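PDB 3DWC: metallocarboxypeptidase, which probably releases C-terminal amino acids from peptides with broad specificity, proline excepted, as a metal-dependent carboxypeptidase of family M32. Local coordinates for residues 180-185 against 494-499; 184-189 against 354-359. All coordinates share one frame; numbering follows the deposited sequence.

Contact 1 of 2, residues 180-185 against 494-499; sequences SWLPEL and RHLERR. With SO4 (sulfate ion), chain V.
A buried helix-helix contact made mainly by apolar groups, with no hydrogen bond across it, joins the middle of helix 168-196 to helix 490-501, the chain's last. The two segments run nearly parallel, at 17°, with their axes 11.5 Å apart, a spacing bridged by Trp181, Leu185, Leu496 and the stem of Glu497. Leu496 is the central residue, touched by Trp181, Leu182 and Leu185. One of its methyls, CD1, meets the indole of Trp181 at the ring edge, near the ring plane, 4.1 Å from CH2, and the two side chains cross at about a right angle. Trp181 reaches it from the crowded first torsion (chi1 56°), with CG between the backbone N and the carbonyl carbon; a hydrogen bond from NE1 to Asn177, one turn back, holds the ring's polar edge, while CB of Leu182 lies over one face toward the rim. On the next turn Leu185, its CG anti to the backbone N, brings CD2 to 4.0 Å from CG of Glu497 and 4.1 Å from CB of Leu496. Glu497 contributes its aliphatic stem; its extended chain carries the carboxylate to a salt bridge with Arg493. Arg494 points away and binds a sulfate, probably from the crystallisation liquor, NH2 lying 3.0 Å from O4. This is apolar helix packing within a largely helical M32 carboxypeptidase, joining its C-terminal helix to helix 168-196 away from the metal site.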
loop_
_atom_site.group_PDB
_atom_site.type_symbol
_atom_site.label_atom_id
_atom_site.label_comp_id
_atom_site.label_asym_id
_atom_site.label_seq_id
_atom_site.Cartn_x
_atom_site.Cartn_y
_atom_site.Cartn_z
ATOM N N SER B 180 -34.793 21.770 -21.497
ATOM C CA SER B 180 -35.564 22.865 -22.035
ATOM C C SER B 180 -34.695 23.999 -22.599
ATOM O O SER B 180 -35.175 24.772 -23.443
ATOM C CB SER B 180 -36.547 23.421 -20.978
ATOM O OG SER B 180 -35.872 24.146 -19.950
ATOM N N TRP B 181 -33.439 24.110 -22.136
ATOM C CA TRP B 181 -32.547 25.255 -22.491
ATOM C C TRP B 181 -31.152 24.912 -23.033
ATOM O O TRP B 181 -30.612 25.715 -23.817
ATOM C CB TRP B 181 -32.429 26.292 -21.340
ATOM C CG TRP B 181 -31.954 25.743 -20.023
ATOM C CD1 TRP B 181 -32.730 25.346 -18.971
ATOM C CD2 TRP B 181 -30.588 25.515 -19.627
ATOM N NE1 TRP B 181 -31.934 24.886 -17.943
ATOM C CE2 TRP B 181 -30.617 24.966 -18.332
ATOM C CE3 TRP B 181 -29.347 25.728 -20.246
ATOM C CZ2 TRP B 181 -29.468 24.617 -17.656
ATOM C CZ3 TRP B 181 -28.214 25.386 -19.579
ATOM C CH2 TRP B 181 -28.276 24.842 -18.284
ATOM N N LEU B 182 -30.583 23.751 -22.650
ATOM C CA LEU B 182 -29.160 23.491 -22.884
ATOM C C LEU B 182 -28.829 23.141 -24.321
ATOM O O LEU B 182 -27.865 23.686 -24.833
ATOM C CB LEU B 182 -28.568 22.462 -21.890
ATOM C CG LEU B 182 -27.066 22.135 -21.976
ATOM C CD1 LEU B 182 -26.209 23.421 -22.064
ATOM C CD2 LEU B 182 -26.648 21.282 -20.780
ATOM N N PRO B 183 -29.622 22.261 -24.993
ATOM C CA PRO B 183 -29.390 22.049 -26.443
ATOM C C PRO B 183 -29.374 23.332 -27.312
ATOM O O PRO B 183 -28.492 23.487 -28.176
ATOM C CB PRO B 183 -30.530 21.117 -26.843
ATOM C CG PRO B 183 -30.804 20.335 -25.564
ATOM C CD PRO B 183 -30.700 21.387 -24.492
ATOM N N GLU B 184 -30.287 24.270 -27.056
ATOM C CA GLU B 184 -30.220 25.550 -27.769
ATOM C C GLU B 184 -29.089 26.488 -27.295
ATOM O O GLU B 184 -28.571 27.297 -28.071
ATOM C CB GLU B 184 -31.564 26.259 -27.742
ATOM C CG GLU B 184 -32.564 25.624 -28.693
ATOM C CD GLU B 184 -32.136 25.740 -30.171
ATOM O OE1 GLU B 184 -31.453 26.741 -30.524
ATOM O OE2 GLU B 184 -32.508 24.844 -30.974
ATOM N N LEU B 185 -28.683 26.363 -26.050
ATOM C CA LEU B 185 -27.586 27.190 -25.542
ATOM C C LEU B 185 -26.308 26.776 -26.241
ATOM O O LEU B 185 -25.505 27.633 -26.603
ATOM C CB LEU B 185 -27.429 27.038 -24.039
ATOM C CG LEU B 185 -26.263 27.809 -23.373
ATOM C CD1 LEU B 185 -26.341 29.263 -23.755
ATOM C CD2 LEU B 185 -26.292 27.670 -21.879
ATOM N N ARG B 494 -27.288 29.790 -15.329
ATOM C CA ARG B 494 -26.729 31.144 -15.321
ATOM C C ARG B 494 -25.228 31.152 -15.407
ATOM O O ARG B 494 -24.673 32.033 -16.049
ATOM C CB ARG B 494 -27.090 31.901 -14.038
ATOM C CG ARG B 494 -28.161 32.855 -14.193
ATOM C CD ARG B 494 -29.355 32.396 -13.615
ATOM N NE ARG B 494 -29.303 32.344 -12.155
ATOM C CZ ARG B 494 -30.392 32.357 -11.399
ATOM N NH1 ARG B 494 -31.583 32.482 -11.970
ATOM N NH2 ARG B 494 -30.293 32.272 -10.073
ATOM N N HIS B 495 -24.577 30.214 -14.729
ATOM C CA HIS B 495 -23.097 30.001 -14.857
ATOM C C HIS B 495 -22.682 29.705 -16.302
ATOM O O HIS B 495 -21.757 30.325 -16.841
ATOM C CB HIS B 495 -22.641 28.822 -13.995
ATOM C CG HIS B 495 -21.243 28.344 -14.309
ATOM N ND1 HIS B 495 -20.126 29.091 -14.000
ATOM C CD2 HIS B 495 -20.783 27.195 -14.867
ATOM C CE1 HIS B 495 -19.045 28.456 -14.394
ATOM N NE2 HIS B 495 -19.411 27.298 -14.935
ATOM N N LEU B 496 -23.355 28.732 -16.926
ATOM C CA LEU B 496 -23.035 28.385 -18.317
ATOM C C LEU B 496 -23.313 29.505 -19.323
ATOM O O LEU B 496 -22.512 29.744 -20.198
ATOM C CB LEU B 496 -23.709 27.045 -18.741
ATOM C CG LEU B 496 -23.258 25.757 -18.002
ATOM C CD1 LEU B 496 -24.145 24.605 -18.339
ATOM C CD2 LEU B 496 -21.748 25.381 -18.221
ATOM N N GLU B 497 -24.456 30.172 -19.213
ATOM C CA GLU B 497 -24.803 31.359 -20.018
ATOM C C GLU B 497 -23.803 32.506 -19.911
ATOM O O GLU B 497 -23.346 33.050 -20.936
ATOM C CB GLU B 497 -26.194 31.897 -19.606
ATOM C CG GLU B 497 -27.338 31.003 -20.033
ATOM C CD GLU B 497 -28.695 31.477 -19.481
ATOM O OE1 GLU B 497 -29.700 30.974 -19.955
ATOM O OE2 GLU B 497 -28.762 32.332 -18.576
ATOM N N ARG B 498 -23.448 32.849 -18.674
ATOM C CA ARG B 498 -22.507 33.904 -18.409
ATOM C C ARG B 498 -21.109 33.636 -18.912
ATOM O O ARG B 498 -20.446 34.552 -19.394
ATOM C CB ARG B 498 -22.435 34.223 -16.902
ATOM C CG ARG B 498 -23.705 34.897 -16.415
ATOM C CD ARG B 498 -23.820 34.997 -14.891
ATOM N NE ARG B 498 -25.154 35.492 -14.535
ATOM C CZ ARG B 498 -25.670 35.462 -13.295
ATOM N NH1 ARG B 498 -24.993 34.964 -12.283
ATOM N NH2 ARG B 498 -26.884 35.924 -13.073
ATOM N N ARG B 499 -20.665 32.395 -18.770
ATOM C CA ARG B 499 -19.340 32.038 -19.156
ATOM C C ARG B 499 -19.265 31.855 -20.677
ATOM O O ARG B 499 -18.406 32.459 -21.311
ATOM C CB ARG B 499 -18.895 30.796 -18.413
ATOM C CG ARG B 499 -17.586 30.232 -18.939
ATOM C CD ARG B 499 -17.001 29.206 -17.996
ATOM N NE ARG B 499 -16.525 29.777 -16.742
ATOM C CZ ARG B 499 -16.042 29.063 -15.733
ATOM N NH1 ARG B 499 -15.589 29.670 -14.627
ATOM N NH2 ARG B 499 -15.977 27.748 -15.847
HETATM S S SO4 V . -33.895 31.069 -9.621
HETATM O O1 SO4 V . -34.467 32.387 -9.321
HETATM O O2 SO4 V . -34.886 30.019 -9.337
HETATM O O3 SO4 V . -33.629 31.009 -11.060
HETATM O O4 SO4 V . -32.646 30.912 -8.849
#

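Contact 2 of 2, residues 184-189 against 354-359; sequences ELLKEV and DELCYP
The turn leading into helix 358-374 is an Asx motif, and it presents Leu356 and Cys357 to one flank of helix 168-196. Asp354 folds its carboxylate back over the turn so that OD2 accepts the backbone N of Cys357 at 3.1 Å, the donor lying 34° out of the carboxylate plane; a second, weak bond comes from the N of Leu356. With the turn so bonded, Leu356 projects toward the helix, its CG anti to the backbone N. Its CD1 reaches CD2 of Leu185 at 4.0 Å, whereas CD2 meets Val189 tip to tip, 3.8 Å from CG2 and almost as close to CG1 and CB, and also meets CD1 of Leu186 at 4.1 Å. Leu186 crosses Leu356 obliquely and turns its methyls to the sulfur, CD1 standing 3.9 Å from SG of Cys357. Pro346 also touches both Leu186 and Cys357, and Leu496 of helix 490-501 touches Leu356. No hydrogen bond spans the two segments: methyl and sulfur contacts make the interface. Asp354 OD2 is engaged within the turn, whereas OD1 accepts from the N of Ser345; the Asx bond probably helps to hold the turn, and dispersion and desolvation probably supply the cohesion.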
loop_
_atom_site.group_PDB
_atom_site.type_symbol
_atom_site.label_atom_id
_atom_site.label_comp_id
_atom_site.label_asym_id
_atom_site.label_seq_id
_atom_site.Cartn_x
_atom_site.Cartn_y
_atom_site.Cartn_z
ATOM N N GLU B 184 -30.287 24.270 -27.056
ATOM C CA GLU B 184 -30.220 25.550 -27.769
ATOM C C GLU B 184 -29.089 26.488 -27.295
ATOM O O GLU B 184 -28.571 27.297 -28.071
ATOM C CB GLU B 184 -31.564 26.259 -27.742
ATOM C CG GLU B 184 -32.564 25.624 -28.693
ATOM C CD GLU B 184 -32.136 25.740 -30.171
ATOM O OE1 GLU B 184 -31.453 26.741 -30.524
ATOM O OE2 GLU B 184 -32.508 24.844 -30.974
ATOM N N LEU B 185 -28.683 26.363 -26.050
ATOM C CA LEU B 185 -27.586 27.190 -25.542
ATOM C C LEU B 185 -26.308 26.776 -26.241
ATOM O O LEU B 185 -25.505 27.633 -26.603
ATOM C CB LEU B 185 -27.429 27.038 -24.039
ATOM C CG LEU B 185 -26.263 27.809 -23.373
ATOM C CD1 LEU B 185 -26.341 29.263 -23.755
ATOM C CD2 LEU B 185 -26.292 27.670 -21.879
ATOM N N LEU B 186 -26.128 25.463 -26.407
ATOM C CA LEU B 186 -24.951 24.941 -27.067
ATOM C C LEU B 186 -24.870 25.504 -28.505
ATOM O O LEU B 186 -23.827 26.037 -28.933
ATOM C CB LEU B 186 -24.936 23.409 -27.043
ATOM C CG LEU B 186 -23.857 22.744 -27.918
ATOM C CD1 LEU B 186 -22.413 23.290 -27.613
ATOM C CD2 LEU B 186 -23.892 21.229 -27.747
ATOM N N LYS B 187 -25.983 25.420 -29.220
ATOM C CA LYS B 187 -26.050 25.879 -30.593
ATOM C C LYS B 187 -25.787 27.366 -30.687
ATOM O O LYS B 187 -25.120 27.804 -31.604
ATOM C CB LYS B 187 -27.402 25.571 -31.190
ATOM C CG LYS B 187 -27.760 24.098 -31.370
ATOM C CD LYS B 187 -28.906 23.993 -32.392
ATOM C CE LYS B 187 -29.744 22.673 -32.383
ATOM N NZ LYS B 187 -29.290 21.528 -31.498
ATOM N N GLU B 188 -26.302 28.140 -29.737
ATOM C CA GLU B 188 -26.078 29.577 -29.705
ATOM C C GLU B 188 -24.600 29.912 -29.482
ATOM O O GLU B 188 -24.064 30.812 -30.105
ATOM C CB GLU B 188 -26.888 30.207 -28.583
ATOM C CG GLU B 188 -26.772 31.723 -28.540
ATOM C CD GLU B 188 -27.669 32.382 -27.519
ATOM O OE1 GLU B 188 -28.000 33.564 -27.744
ATOM O OE2 GLU B 188 -28.054 31.745 -26.511
ATOM N N VAL B 189 -23.969 29.170 -28.579
ATOM C CA VAL B 189 -22.563 29.379 -28.227
ATOM C C VAL B 189 -21.682 29.049 -29.416
ATOM O O VAL B 189 -20.826 29.844 -29.774
ATOM C CB VAL B 189 -22.175 28.570 -26.998
ATOM C CG1 VAL B 189 -20.655 28.630 -26.754
ATOM C CG2 VAL B 189 -22.918 29.115 -25.797
ATOM N N ASP B 354 -16.213 19.102 -23.010
ATOM C CA ASP B 354 -15.943 20.364 -22.344
ATOM C C ASP B 354 -17.071 20.713 -21.350
ATOM O O ASP B 354 -18.049 19.989 -21.243
ATOM C CB ASP B 354 -15.712 21.462 -23.393
ATOM C CG ASP B 354 -16.921 21.681 -24.327
ATOM O OD1 ASP B 354 -16.705 21.597 -25.542
ATOM O OD2 ASP B 354 -18.068 21.965 -23.859
ATOM N N GLU B 355 -16.941 21.819 -20.621
ATOM C CA GLU B 355 -17.834 22.093 -19.510
ATOM C C GLU B 355 -19.288 22.198 -19.986
ATOM O O GLU B 355 -20.229 21.838 -19.270
ATOM C CB GLU B 355 -17.378 23.385 -18.781
ATOM C CG GLU B 355 -18.223 23.759 -17.583
ATOM C CD GLU B 355 -17.782 25.024 -16.953
ATOM O OE1 GLU B 355 -17.031 25.777 -17.594
ATOM O OE2 GLU B 355 -18.149 25.253 -15.790
ATOM N N LEU B 356 -19.493 22.709 -21.187
ATOM C CA LEU B 356 -20.841 22.972 -21.682
ATOM C C LEU B 356 -21.530 21.729 -22.243
ATOM O O LEU B 356 -22.725 21.519 -22.015
ATOM C CB LEU B 356 -20.798 24.118 -22.718
ATOM C CG LEU B 356 -22.101 24.747 -23.226
ATOM C CD1 LEU B 356 -22.926 25.469 -22.156
ATOM C CD2 LEU B 356 -21.800 25.733 -24.348
ATOM N N CYS B 357 -20.772 20.888 -22.946
ATOM C CA CYS B 357 -21.321 19.712 -23.631
ATOM C C CYS B 357 -21.544 18.569 -22.701
ATOM O O CYS B 357 -22.444 17.762 -22.882
ATOM C CB CYS B 357 -20.373 19.247 -24.729
ATOM S SG CYS B 357 -20.293 20.404 -26.099
ATOM N N TYR B 358 -20.676 18.480 -21.715
ATOM C CA TYR B 358 -20.685 17.402 -20.745
ATOM C C TYR B 358 -22.096 17.018 -20.185
ATOM O O TYR B 358 -22.494 15.852 -20.266
ATOM C CB TYR B 358 -19.685 17.718 -19.636
ATOM C CG TYR B 358 -19.283 16.504 -18.862
ATOM C CD1 TYR B 358 -18.049 15.901 -19.067
ATOM C CD2 TYR B 358 -20.161 15.913 -17.975
ATOM C CE1 TYR B 358 -17.692 14.774 -18.375
ATOM C CE2 TYR B 358 -19.804 14.802 -17.277
ATOM C CZ TYR B 358 -18.579 14.239 -17.481
ATOM O OH TYR B 358 -18.251 13.128 -16.775
ATOM N N PRO B 359 -22.853 17.976 -19.644
ATOM C CA PRO B 359 -24.181 17.634 -19.130
ATOM C C PRO B 359 -25.133 16.997 -20.168
ATOM O O PRO B 359 -26.027 16.244 -19.789
ATOM C CB PRO B 359 -24.738 18.985 -18.709
ATOM C CG PRO B 359 -23.947 19.983 -19.420
ATOM C CD PRO B 359 -22.575 19.396 -19.441
#

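How the contacts relate
Helix 168-196 is the common starting point: both contacts leave from it, sharing Glu184 and Leu185, and their centres lie 7 Å apart. From there the chain passes through the small sheet and the cobalt-binding helices before contact 2 closes the shorter loop, 164 residues long, at the start of helix 358-374. It then runs on to the C-terminal helix, where contact 1 closes a loop of 308 residues. The shorter loop lies within the longer, so the two nest and do not cross. The second partners also meet directly: Glu355 takes a salt bridge from Arg499 and a probable hydrogen bond from His495. Three distant parts of the chain thus converge, with apolar packing in the middle and the polar cluster around Glu355 beside it.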